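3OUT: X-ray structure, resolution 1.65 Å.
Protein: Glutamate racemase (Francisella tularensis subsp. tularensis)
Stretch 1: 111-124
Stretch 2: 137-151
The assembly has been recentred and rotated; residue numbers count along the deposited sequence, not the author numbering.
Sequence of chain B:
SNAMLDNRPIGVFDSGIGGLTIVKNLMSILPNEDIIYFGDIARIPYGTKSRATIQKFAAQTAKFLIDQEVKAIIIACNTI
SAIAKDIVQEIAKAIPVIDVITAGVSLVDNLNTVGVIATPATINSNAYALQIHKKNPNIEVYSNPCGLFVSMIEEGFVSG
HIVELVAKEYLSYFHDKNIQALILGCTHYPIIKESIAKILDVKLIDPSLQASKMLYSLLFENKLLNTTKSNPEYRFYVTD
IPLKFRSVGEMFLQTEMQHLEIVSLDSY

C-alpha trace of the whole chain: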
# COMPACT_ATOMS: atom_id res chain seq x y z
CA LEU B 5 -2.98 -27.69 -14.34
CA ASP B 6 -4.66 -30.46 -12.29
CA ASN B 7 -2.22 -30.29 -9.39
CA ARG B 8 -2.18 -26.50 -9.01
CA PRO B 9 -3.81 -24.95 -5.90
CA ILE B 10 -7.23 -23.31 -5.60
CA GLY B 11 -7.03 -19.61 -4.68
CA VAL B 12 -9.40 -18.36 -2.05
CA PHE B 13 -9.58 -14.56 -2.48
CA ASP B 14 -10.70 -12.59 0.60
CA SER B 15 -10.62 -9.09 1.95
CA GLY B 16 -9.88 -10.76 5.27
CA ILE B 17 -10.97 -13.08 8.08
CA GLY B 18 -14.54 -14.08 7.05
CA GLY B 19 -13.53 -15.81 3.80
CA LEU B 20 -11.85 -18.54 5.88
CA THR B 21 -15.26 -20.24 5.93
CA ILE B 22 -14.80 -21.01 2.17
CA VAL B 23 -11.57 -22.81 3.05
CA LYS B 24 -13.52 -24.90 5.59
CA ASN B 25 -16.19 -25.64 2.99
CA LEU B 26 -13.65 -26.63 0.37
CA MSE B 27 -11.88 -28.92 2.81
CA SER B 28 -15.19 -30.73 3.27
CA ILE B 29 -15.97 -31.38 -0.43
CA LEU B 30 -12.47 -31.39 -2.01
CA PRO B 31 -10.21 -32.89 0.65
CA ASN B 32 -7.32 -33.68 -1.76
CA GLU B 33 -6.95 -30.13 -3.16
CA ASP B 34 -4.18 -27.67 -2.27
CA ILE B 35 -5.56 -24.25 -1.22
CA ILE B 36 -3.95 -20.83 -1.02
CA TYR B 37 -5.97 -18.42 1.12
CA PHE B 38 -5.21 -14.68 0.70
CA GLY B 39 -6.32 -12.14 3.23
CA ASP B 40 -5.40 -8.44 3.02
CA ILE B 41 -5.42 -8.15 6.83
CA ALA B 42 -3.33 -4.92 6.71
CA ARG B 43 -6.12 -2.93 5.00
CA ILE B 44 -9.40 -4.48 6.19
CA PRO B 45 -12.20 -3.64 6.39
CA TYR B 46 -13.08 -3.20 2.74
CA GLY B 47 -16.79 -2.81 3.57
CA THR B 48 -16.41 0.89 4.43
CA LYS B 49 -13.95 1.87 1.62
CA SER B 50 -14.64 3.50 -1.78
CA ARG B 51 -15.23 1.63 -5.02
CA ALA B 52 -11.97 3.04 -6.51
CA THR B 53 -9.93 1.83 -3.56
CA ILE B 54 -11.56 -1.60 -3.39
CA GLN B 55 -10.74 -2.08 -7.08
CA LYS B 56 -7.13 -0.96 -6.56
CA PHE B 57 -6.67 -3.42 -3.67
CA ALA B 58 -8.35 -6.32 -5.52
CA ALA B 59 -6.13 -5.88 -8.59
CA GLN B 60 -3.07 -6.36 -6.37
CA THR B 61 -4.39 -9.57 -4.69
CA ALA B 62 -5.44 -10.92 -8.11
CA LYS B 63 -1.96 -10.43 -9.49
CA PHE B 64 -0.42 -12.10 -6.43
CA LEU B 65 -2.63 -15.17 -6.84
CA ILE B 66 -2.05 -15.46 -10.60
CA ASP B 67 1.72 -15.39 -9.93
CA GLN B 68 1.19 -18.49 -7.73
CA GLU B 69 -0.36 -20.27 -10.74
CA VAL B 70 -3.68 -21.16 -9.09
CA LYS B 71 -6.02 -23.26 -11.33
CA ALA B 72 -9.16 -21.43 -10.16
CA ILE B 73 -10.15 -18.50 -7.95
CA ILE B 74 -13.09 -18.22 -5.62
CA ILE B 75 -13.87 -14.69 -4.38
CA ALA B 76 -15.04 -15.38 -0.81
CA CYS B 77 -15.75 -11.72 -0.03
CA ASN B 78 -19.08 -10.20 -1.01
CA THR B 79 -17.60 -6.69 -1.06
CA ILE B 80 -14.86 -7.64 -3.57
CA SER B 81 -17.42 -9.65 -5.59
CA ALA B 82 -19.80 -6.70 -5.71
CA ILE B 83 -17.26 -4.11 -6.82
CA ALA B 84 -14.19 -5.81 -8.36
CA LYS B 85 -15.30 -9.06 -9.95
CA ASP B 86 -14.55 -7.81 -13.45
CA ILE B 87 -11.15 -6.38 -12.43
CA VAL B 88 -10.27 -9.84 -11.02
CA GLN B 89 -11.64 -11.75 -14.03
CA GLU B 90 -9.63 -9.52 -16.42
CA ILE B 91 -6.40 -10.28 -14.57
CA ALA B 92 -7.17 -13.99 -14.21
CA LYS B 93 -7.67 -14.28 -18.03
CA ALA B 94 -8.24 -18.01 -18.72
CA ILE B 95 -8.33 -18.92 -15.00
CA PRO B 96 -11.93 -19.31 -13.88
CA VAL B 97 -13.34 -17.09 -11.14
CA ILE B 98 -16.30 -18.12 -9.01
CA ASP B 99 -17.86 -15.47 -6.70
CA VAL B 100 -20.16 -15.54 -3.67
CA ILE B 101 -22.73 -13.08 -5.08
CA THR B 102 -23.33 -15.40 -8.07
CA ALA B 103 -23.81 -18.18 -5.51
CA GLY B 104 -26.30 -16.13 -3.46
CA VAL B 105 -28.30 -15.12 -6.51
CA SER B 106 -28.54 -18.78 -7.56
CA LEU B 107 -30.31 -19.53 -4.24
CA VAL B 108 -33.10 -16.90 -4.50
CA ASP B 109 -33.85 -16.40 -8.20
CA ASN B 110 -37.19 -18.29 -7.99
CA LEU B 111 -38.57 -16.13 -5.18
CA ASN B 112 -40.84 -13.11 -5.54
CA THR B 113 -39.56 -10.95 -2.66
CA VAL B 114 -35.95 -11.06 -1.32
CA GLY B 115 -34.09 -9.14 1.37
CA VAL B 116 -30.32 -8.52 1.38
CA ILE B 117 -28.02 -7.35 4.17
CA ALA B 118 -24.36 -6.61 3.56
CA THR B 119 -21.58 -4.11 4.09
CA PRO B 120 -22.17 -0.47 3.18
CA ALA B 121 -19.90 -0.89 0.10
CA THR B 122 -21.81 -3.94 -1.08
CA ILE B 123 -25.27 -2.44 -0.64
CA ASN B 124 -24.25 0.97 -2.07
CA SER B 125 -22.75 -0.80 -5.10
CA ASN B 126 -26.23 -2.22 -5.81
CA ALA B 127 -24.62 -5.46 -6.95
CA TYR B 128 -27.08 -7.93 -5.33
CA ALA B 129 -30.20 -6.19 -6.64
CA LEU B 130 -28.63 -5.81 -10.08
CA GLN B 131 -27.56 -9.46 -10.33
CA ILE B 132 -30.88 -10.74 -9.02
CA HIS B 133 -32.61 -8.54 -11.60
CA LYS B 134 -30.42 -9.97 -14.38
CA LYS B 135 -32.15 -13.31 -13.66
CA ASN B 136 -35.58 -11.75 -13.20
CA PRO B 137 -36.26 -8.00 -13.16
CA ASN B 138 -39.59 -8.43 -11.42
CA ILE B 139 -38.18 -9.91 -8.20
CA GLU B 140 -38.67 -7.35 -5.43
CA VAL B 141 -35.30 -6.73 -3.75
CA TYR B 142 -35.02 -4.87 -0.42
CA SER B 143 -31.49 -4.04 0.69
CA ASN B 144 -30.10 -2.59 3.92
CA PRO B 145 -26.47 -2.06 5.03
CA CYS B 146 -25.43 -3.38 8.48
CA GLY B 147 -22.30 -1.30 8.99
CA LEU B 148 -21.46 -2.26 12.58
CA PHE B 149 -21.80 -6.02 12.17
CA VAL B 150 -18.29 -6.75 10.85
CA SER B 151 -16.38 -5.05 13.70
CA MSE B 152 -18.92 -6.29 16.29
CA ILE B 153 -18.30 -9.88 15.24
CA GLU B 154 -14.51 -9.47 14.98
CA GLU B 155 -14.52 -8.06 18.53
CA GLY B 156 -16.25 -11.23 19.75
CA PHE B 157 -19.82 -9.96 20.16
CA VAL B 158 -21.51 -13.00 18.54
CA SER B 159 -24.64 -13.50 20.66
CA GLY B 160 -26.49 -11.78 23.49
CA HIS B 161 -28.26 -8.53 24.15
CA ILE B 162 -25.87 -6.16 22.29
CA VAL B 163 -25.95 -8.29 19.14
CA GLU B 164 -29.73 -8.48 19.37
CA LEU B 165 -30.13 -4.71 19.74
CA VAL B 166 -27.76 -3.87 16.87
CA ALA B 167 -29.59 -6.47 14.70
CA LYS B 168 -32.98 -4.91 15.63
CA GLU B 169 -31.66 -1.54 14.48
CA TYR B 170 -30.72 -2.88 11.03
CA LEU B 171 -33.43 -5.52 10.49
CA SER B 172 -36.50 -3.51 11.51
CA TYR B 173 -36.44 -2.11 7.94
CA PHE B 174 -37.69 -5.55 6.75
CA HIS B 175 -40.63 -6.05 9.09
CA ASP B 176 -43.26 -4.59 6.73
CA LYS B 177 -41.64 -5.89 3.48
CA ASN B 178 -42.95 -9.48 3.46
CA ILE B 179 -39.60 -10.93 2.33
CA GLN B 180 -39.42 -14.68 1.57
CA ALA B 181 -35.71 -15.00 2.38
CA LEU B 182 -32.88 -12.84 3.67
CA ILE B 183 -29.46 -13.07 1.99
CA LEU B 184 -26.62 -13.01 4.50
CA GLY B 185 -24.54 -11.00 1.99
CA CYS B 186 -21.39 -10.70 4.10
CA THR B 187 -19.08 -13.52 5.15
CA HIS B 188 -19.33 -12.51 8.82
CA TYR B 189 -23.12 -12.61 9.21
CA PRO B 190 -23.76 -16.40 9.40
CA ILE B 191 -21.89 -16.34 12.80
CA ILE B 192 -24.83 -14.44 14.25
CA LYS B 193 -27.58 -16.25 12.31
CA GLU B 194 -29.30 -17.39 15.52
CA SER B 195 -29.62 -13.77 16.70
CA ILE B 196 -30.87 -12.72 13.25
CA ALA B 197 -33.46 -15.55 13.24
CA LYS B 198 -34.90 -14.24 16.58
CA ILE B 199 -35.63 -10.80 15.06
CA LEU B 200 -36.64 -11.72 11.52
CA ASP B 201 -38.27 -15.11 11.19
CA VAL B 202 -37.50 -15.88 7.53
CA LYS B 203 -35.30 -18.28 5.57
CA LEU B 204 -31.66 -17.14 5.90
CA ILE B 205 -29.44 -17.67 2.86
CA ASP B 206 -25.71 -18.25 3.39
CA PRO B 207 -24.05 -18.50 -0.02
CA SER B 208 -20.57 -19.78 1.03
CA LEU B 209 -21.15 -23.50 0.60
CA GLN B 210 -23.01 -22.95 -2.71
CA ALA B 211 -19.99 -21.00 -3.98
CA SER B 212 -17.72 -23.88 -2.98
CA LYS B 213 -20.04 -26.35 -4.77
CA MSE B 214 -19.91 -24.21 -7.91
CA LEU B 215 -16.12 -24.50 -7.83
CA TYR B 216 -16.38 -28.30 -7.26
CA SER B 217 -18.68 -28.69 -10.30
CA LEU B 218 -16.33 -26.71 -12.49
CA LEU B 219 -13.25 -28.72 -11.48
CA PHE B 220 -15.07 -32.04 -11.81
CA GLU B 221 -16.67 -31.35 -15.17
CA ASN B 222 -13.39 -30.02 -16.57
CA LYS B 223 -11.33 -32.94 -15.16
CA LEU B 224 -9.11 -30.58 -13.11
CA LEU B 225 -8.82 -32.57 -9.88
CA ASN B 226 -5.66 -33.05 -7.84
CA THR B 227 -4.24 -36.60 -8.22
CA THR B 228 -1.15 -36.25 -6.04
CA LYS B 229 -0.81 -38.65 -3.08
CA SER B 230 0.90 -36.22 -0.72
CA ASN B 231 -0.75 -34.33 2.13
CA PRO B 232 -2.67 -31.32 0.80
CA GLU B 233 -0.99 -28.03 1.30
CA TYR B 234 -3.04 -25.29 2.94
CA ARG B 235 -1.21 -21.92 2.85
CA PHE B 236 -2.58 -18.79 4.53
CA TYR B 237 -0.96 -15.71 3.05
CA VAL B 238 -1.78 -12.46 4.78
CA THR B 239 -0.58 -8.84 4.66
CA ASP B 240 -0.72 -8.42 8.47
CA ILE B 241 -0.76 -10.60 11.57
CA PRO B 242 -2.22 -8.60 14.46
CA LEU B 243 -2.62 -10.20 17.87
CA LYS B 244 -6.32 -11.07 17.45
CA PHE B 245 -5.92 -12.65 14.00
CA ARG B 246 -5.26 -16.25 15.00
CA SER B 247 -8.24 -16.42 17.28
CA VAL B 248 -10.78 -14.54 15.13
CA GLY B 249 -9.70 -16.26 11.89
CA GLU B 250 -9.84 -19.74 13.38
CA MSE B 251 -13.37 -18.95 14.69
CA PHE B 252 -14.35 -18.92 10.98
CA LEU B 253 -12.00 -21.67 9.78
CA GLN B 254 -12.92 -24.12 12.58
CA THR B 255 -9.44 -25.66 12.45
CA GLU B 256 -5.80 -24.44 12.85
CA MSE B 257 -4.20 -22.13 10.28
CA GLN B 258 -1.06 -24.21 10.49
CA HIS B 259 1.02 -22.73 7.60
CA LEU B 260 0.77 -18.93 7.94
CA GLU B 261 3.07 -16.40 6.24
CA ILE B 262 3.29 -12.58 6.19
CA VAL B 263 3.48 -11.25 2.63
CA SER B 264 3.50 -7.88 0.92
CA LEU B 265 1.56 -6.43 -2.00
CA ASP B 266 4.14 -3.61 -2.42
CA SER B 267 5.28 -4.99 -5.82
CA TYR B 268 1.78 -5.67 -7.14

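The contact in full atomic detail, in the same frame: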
# COMPACT_ATOMS: atom_id res chain seq x y z
N LEU B 111 -37.70 -16.78 -6.13
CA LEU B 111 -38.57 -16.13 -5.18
C LEU B 111 -39.18 -14.89 -5.78
O LEU B 111 -38.72 -14.43 -6.82
CB LEU B 111 -37.77 -15.79 -3.92
CG LEU B 111 -37.16 -17.04 -3.27
CD1 LEU B 111 -36.33 -16.62 -2.05
CD2 LEU B 111 -38.22 -18.08 -2.86
N ASN B 112 -40.19 -14.34 -5.13
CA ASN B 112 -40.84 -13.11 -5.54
C ASN B 112 -40.33 -11.87 -4.81
O ASN B 112 -40.27 -10.78 -5.37
CB ASN B 112 -42.33 -13.24 -5.26
CG ASN B 112 -42.91 -14.49 -5.86
OD1 ASN B 112 -43.43 -15.36 -5.14
ND2 ASN B 112 -42.79 -14.61 -7.17
N THR B 113 -39.94 -12.06 -3.54
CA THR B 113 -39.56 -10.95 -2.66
C THR B 113 -38.36 -11.38 -1.80
O THR B 113 -38.43 -12.39 -1.10
CB THR B 113 -40.74 -10.57 -1.77
OG1 THR B 113 -41.90 -10.33 -2.59
CG2 THR B 113 -40.41 -9.35 -1.00
N VAL B 114 -37.22 -10.67 -1.95
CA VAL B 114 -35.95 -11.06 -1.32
C VAL B 114 -35.38 -9.87 -0.56
O VAL B 114 -35.43 -8.73 -1.05
CB VAL B 114 -34.93 -11.50 -2.41
CG1 VAL B 114 -33.54 -11.90 -1.78
CG2 VAL B 114 -35.48 -12.69 -3.17
N GLY B 115 -34.87 -10.11 0.64
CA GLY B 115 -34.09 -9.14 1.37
C GLY B 115 -32.61 -9.46 1.28
O GLY B 115 -32.21 -10.61 1.17
N VAL B 116 -31.80 -8.41 1.35
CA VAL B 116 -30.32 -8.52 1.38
C VAL B 116 -29.75 -7.61 2.46
O VAL B 116 -30.09 -6.43 2.54
CB VAL B 116 -29.71 -8.10 0.04
CG1 VAL B 116 -28.19 -8.34 0.02
CG2 VAL B 116 -30.33 -8.93 -1.08
N ILE B 117 -28.83 -8.16 3.25
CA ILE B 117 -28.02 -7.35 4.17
C ILE B 117 -26.57 -7.59 3.81
O ILE B 117 -26.19 -8.72 3.47
CB ILE B 117 -28.25 -7.65 5.68
CG1 ILE B 117 -28.19 -9.16 6.01
CG2 ILE B 117 -29.61 -7.04 6.11
CD1 ILE B 117 -28.19 -9.54 7.50
N ALA B 118 -25.76 -6.54 3.94
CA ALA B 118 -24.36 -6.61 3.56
C ALA B 118 -23.63 -5.38 4.05
O ALA B 118 -24.24 -4.49 4.62
CB ALA B 118 -24.22 -6.77 1.98
N THR B 119 -22.35 -5.31 3.74
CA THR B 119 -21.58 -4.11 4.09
C THR B 119 -22.10 -2.88 3.36
O THR B 119 -22.75 -2.97 2.31
CB THR B 119 -20.10 -4.23 3.74
OG1 THR B 119 -19.97 -4.36 2.31
CG2 THR B 119 -19.39 -5.41 4.43
N PRO B 120 -21.80 -1.70 3.91
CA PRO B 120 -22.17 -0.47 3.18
C PRO B 120 -21.68 -0.46 1.73
O PRO B 120 -22.45 -0.10 0.83
CB PRO B 120 -21.54 0.64 4.06
CG PRO B 120 -21.58 0.07 5.40
CD PRO B 120 -21.20 -1.38 5.21
N ALA B 121 -20.41 -0.84 1.48
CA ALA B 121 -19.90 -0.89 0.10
C ALA B 121 -20.72 -1.81 -0.78
O ALA B 121 -21.07 -1.45 -1.90
CB ALA B 121 -18.42 -1.25 0.05
N THR B 122 -21.06 -3.00 -0.28
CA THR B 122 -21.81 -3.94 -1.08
C THR B 122 -23.17 -3.38 -1.41
O THR B 122 -23.63 -3.51 -2.54
CB THR B 122 -21.89 -5.31 -0.37
OG1 THR B 122 -20.57 -5.84 -0.24
CG2 THR B 122 -22.83 -6.33 -1.09
N ILE B 123 -23.89 -2.88 -0.41
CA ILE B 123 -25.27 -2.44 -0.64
C ILE B 123 -25.25 -1.20 -1.54
O ILE B 123 -26.00 -1.12 -2.53
CB ILE B 123 -26.01 -2.14 0.67
CG1 ILE B 123 -26.17 -3.39 1.53
CG2 ILE B 123 -27.38 -1.48 0.36
CD1 ILE B 123 -26.96 -4.52 0.88
N ASN B 124 -24.34 -0.24 -1.27
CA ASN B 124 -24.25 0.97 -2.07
C ASN B 124 -23.83 0.69 -3.51
O ASN B 124 -24.20 1.43 -4.41
CB ASN B 124 -23.29 2.00 -1.47
CG ASN B 124 -23.79 2.56 -0.17
OD1 ASN B 124 -24.97 2.54 0.12
ND2 ASN B 124 -22.86 3.05 0.64
N PRO B 137 -36.16 -9.40 -13.55
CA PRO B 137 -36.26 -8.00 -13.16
C PRO B 137 -37.48 -7.71 -12.32
O PRO B 137 -37.56 -6.66 -11.72
CB PRO B 137 -36.31 -7.27 -14.51
CG PRO B 137 -36.82 -8.34 -15.48
CD PRO B 137 -36.35 -9.60 -15.00
N ASN B 138 -38.40 -8.66 -12.21
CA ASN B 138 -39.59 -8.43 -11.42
C ASN B 138 -39.55 -8.96 -10.00
O ASN B 138 -40.51 -8.77 -9.25
CB ASN B 138 -40.80 -8.96 -12.18
CG ASN B 138 -41.11 -8.06 -13.37
OD1 ASN B 138 -41.20 -6.82 -13.24
ND2 ASN B 138 -41.22 -8.66 -14.52
N ILE B 139 -38.42 -9.56 -9.60
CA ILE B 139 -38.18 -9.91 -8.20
C ILE B 139 -38.02 -8.60 -7.42
O ILE B 139 -37.27 -7.69 -7.82
CB ILE B 139 -36.96 -10.83 -8.01
CG1 ILE B 139 -37.17 -12.17 -8.72
CG2 ILE B 139 -36.69 -11.03 -6.52
CD1 ILE B 139 -35.97 -13.08 -8.74
N GLU B 140 -38.73 -8.51 -6.31
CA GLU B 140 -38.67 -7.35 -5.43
C GLU B 140 -37.49 -7.57 -4.53
O GLU B 140 -37.44 -8.58 -3.82
CB GLU B 140 -39.95 -7.25 -4.58
CG GLU B 140 -41.16 -6.96 -5.38
CD GLU B 140 -42.43 -7.02 -4.58
OE1 GLU B 140 -42.51 -7.72 -3.53
OE2 GLU B 140 -43.39 -6.38 -5.02
N VAL B 141 -36.53 -6.65 -4.58
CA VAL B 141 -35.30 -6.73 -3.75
C VAL B 141 -35.20 -5.55 -2.78
O VAL B 141 -35.22 -4.40 -3.20
CB VAL B 141 -34.04 -6.81 -4.61
CG1 VAL B 141 -32.78 -6.96 -3.70
CG2 VAL B 141 -34.11 -7.95 -5.62
N TYR B 142 -35.18 -5.86 -1.49
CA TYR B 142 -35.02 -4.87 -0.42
C TYR B 142 -33.64 -5.05 0.21
O TYR B 142 -33.27 -6.15 0.63
CB TYR B 142 -36.08 -5.09 0.63
CG TYR B 142 -37.48 -4.77 0.14
CD1 TYR B 142 -37.93 -3.45 0.06
CD2 TYR B 142 -38.32 -5.79 -0.22
CE1 TYR B 142 -39.23 -3.17 -0.37
CE2 TYR B 142 -39.61 -5.53 -0.66
CZ TYR B 142 -40.06 -4.23 -0.73
OH TYR B 142 -41.36 -4.03 -1.15
N SER B 143 -32.87 -3.97 0.24
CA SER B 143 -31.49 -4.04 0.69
C SER B 143 -31.25 -3.06 1.82
O SER B 143 -31.76 -1.92 1.79
CB SER B 143 -30.58 -3.68 -0.47
OG SER B 143 -30.70 -4.58 -1.56
N ASN B 144 -30.46 -3.48 2.81
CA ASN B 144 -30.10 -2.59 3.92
C ASN B 144 -28.67 -2.88 4.39
O ASN B 144 -28.37 -4.00 4.71
CB ASN B 144 -31.07 -2.73 5.09
CG ASN B 144 -31.12 -1.49 5.99
OD1 ASN B 144 -31.03 -0.36 5.50
ND2 ASN B 144 -31.30 -1.71 7.30
N PRO B 145 -27.81 -1.83 4.48
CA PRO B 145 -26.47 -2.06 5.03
C PRO B 145 -26.49 -2.32 6.55
O PRO B 145 -27.38 -1.83 7.25
CB PRO B 145 -25.73 -0.77 4.68
CG PRO B 145 -26.72 0.23 4.57
CD PRO B 145 -28.01 -0.42 4.13
N CYS B 146 -25.54 -3.11 7.05
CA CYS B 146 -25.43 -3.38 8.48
C CYS B 146 -24.03 -3.03 8.94
O CYS B 146 -23.26 -3.90 9.36
CB CYS B 146 -25.72 -4.84 8.79
SG CYS B 146 -27.42 -5.39 8.36
N GLY B 147 -23.70 -1.74 8.85
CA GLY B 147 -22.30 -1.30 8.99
C GLY B 147 -21.52 -1.83 10.18
O GLY B 147 -20.36 -2.25 10.03
N LEU B 148 -22.15 -1.84 11.36
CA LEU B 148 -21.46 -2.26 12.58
C LEU B 148 -21.21 -3.75 12.70
O LEU B 148 -20.33 -4.16 13.48
CB LEU B 148 -22.19 -1.81 13.84
CG LEU B 148 -21.48 -1.84 15.21
CD1 LEU B 148 -20.08 -1.15 15.19
CD2 LEU B 148 -22.36 -1.18 16.28
N PHE B 149 -21.91 -4.58 11.92
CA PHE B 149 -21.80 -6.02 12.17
C PHE B 149 -20.37 -6.59 12.06
O PHE B 149 -19.97 -7.43 12.87
CB PHE B 149 -22.70 -6.81 11.21
CG PHE B 149 -24.16 -6.98 11.62
CD1 PHE B 149 -24.68 -6.51 12.82
CD2 PHE B 149 -25.01 -7.64 10.75
CE1 PHE B 149 -26.01 -6.74 13.16
CE2 PHE B 149 -26.36 -7.83 11.05
CZ PHE B 149 -26.84 -7.41 12.26
N VAL B 150 -19.61 -6.19 11.05
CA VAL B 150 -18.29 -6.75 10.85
C VAL B 150 -17.39 -6.54 12.07
O VAL B 150 -16.84 -7.50 12.61
CB VAL B 150 -17.61 -6.22 9.58
CG1 VAL B 150 -16.12 -6.47 9.58
CG2 VAL B 150 -18.27 -6.84 8.31
N SER B 151 -17.25 -5.30 12.53
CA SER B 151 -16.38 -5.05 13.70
C SER B 151 -16.91 -5.73 14.97
O SER B 151 -16.16 -6.29 15.74
CB SER B 151 -16.23 -3.56 13.92
OG SER B 151 -15.32 -3.38 15.01
O HOH W 1 -42.17 -10.12 -7.56

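Two neighbouring parallel strands of glutamate racemase, beginning at Thr113 and Glu140, run side by side with their directions 19° apart, and the side chains alternate between the two sheet faces. The backbone ladder sets this register: Glu140 N donates to Asn112 O (2.9 Å), Val114 N to Glu140 O (2.8 Å), Tyr142 N to Val114 O (2.9 Å), Val116 N to Tyr142 O (2.8 Å) and Asn144 N to Val116 O (3.0 Å). Asn112 O also accepts from a water (3.0 Å) that donates to Asn138 O (2.7 Å), so the ladder's entrance is bridged by solvent.

On the face carrying Thr113, Glu140 and Tyr142, Thr113 adopts m (chi1 -53°), which places OG1 within 2.8 Å of Glu140 OE1, to which it donates a hydrogen bond. Glu140 reaches it with an extended m, t side chain, chi3 -25° turning the carboxylate to the hydroxyl. The same Thr113 rotamer leaves CG2 at the edge of the Tyr142 ring, 3.9 Å from CE2; Tyr142 (m, chi2 -79°) lies beside Gly115, which offers no side chain on this face. Further along, Ile117 takes p with chi2 t. CG2 then packs 3.5 Å from Cys146 SG, while CD1 extends to the edge of the Phe149 ring, 4.3 Å from CE2.

The other face is lined by valines. Val114 and Val116 are both t, as is Val141. Val114 CG2 meets Ile139 CG2 at 3.9 Å, and Val116 CG2 lies 4.1 Å from Val141 CG1. Ile139, just before its strand, is m, t; its CG1 also lies 3.3 Å from Leu111 O. Ser143, in m, has OG 4.0 Å from Val116 CB, a van der Waals approach rather than a polar one.

Ala118 N stands 3.7 Å from Asn144 O, which is buried and has no hydrogen-bond partner, although Cys146 N donates to Ala118 O (3.1 Å). Here the helix starting at Pro120 takes over the packing. Thr119, in p (chi1 64°), turns OG1 back to cap it, accepting from Thr122 N at 3.1 Å. Pro120 CG sits 4.3 Å from Pro145 CB and 3.9 Å from Gly147 CA. One turn into the helix, Ile123 points toward the second strand; with both chi angles m, its CD1 comes 4.0 Å from Ser143 CB, its CG1 3.7 Å from Pro145 N and its CG2 4.0 Å from Pro145 CD.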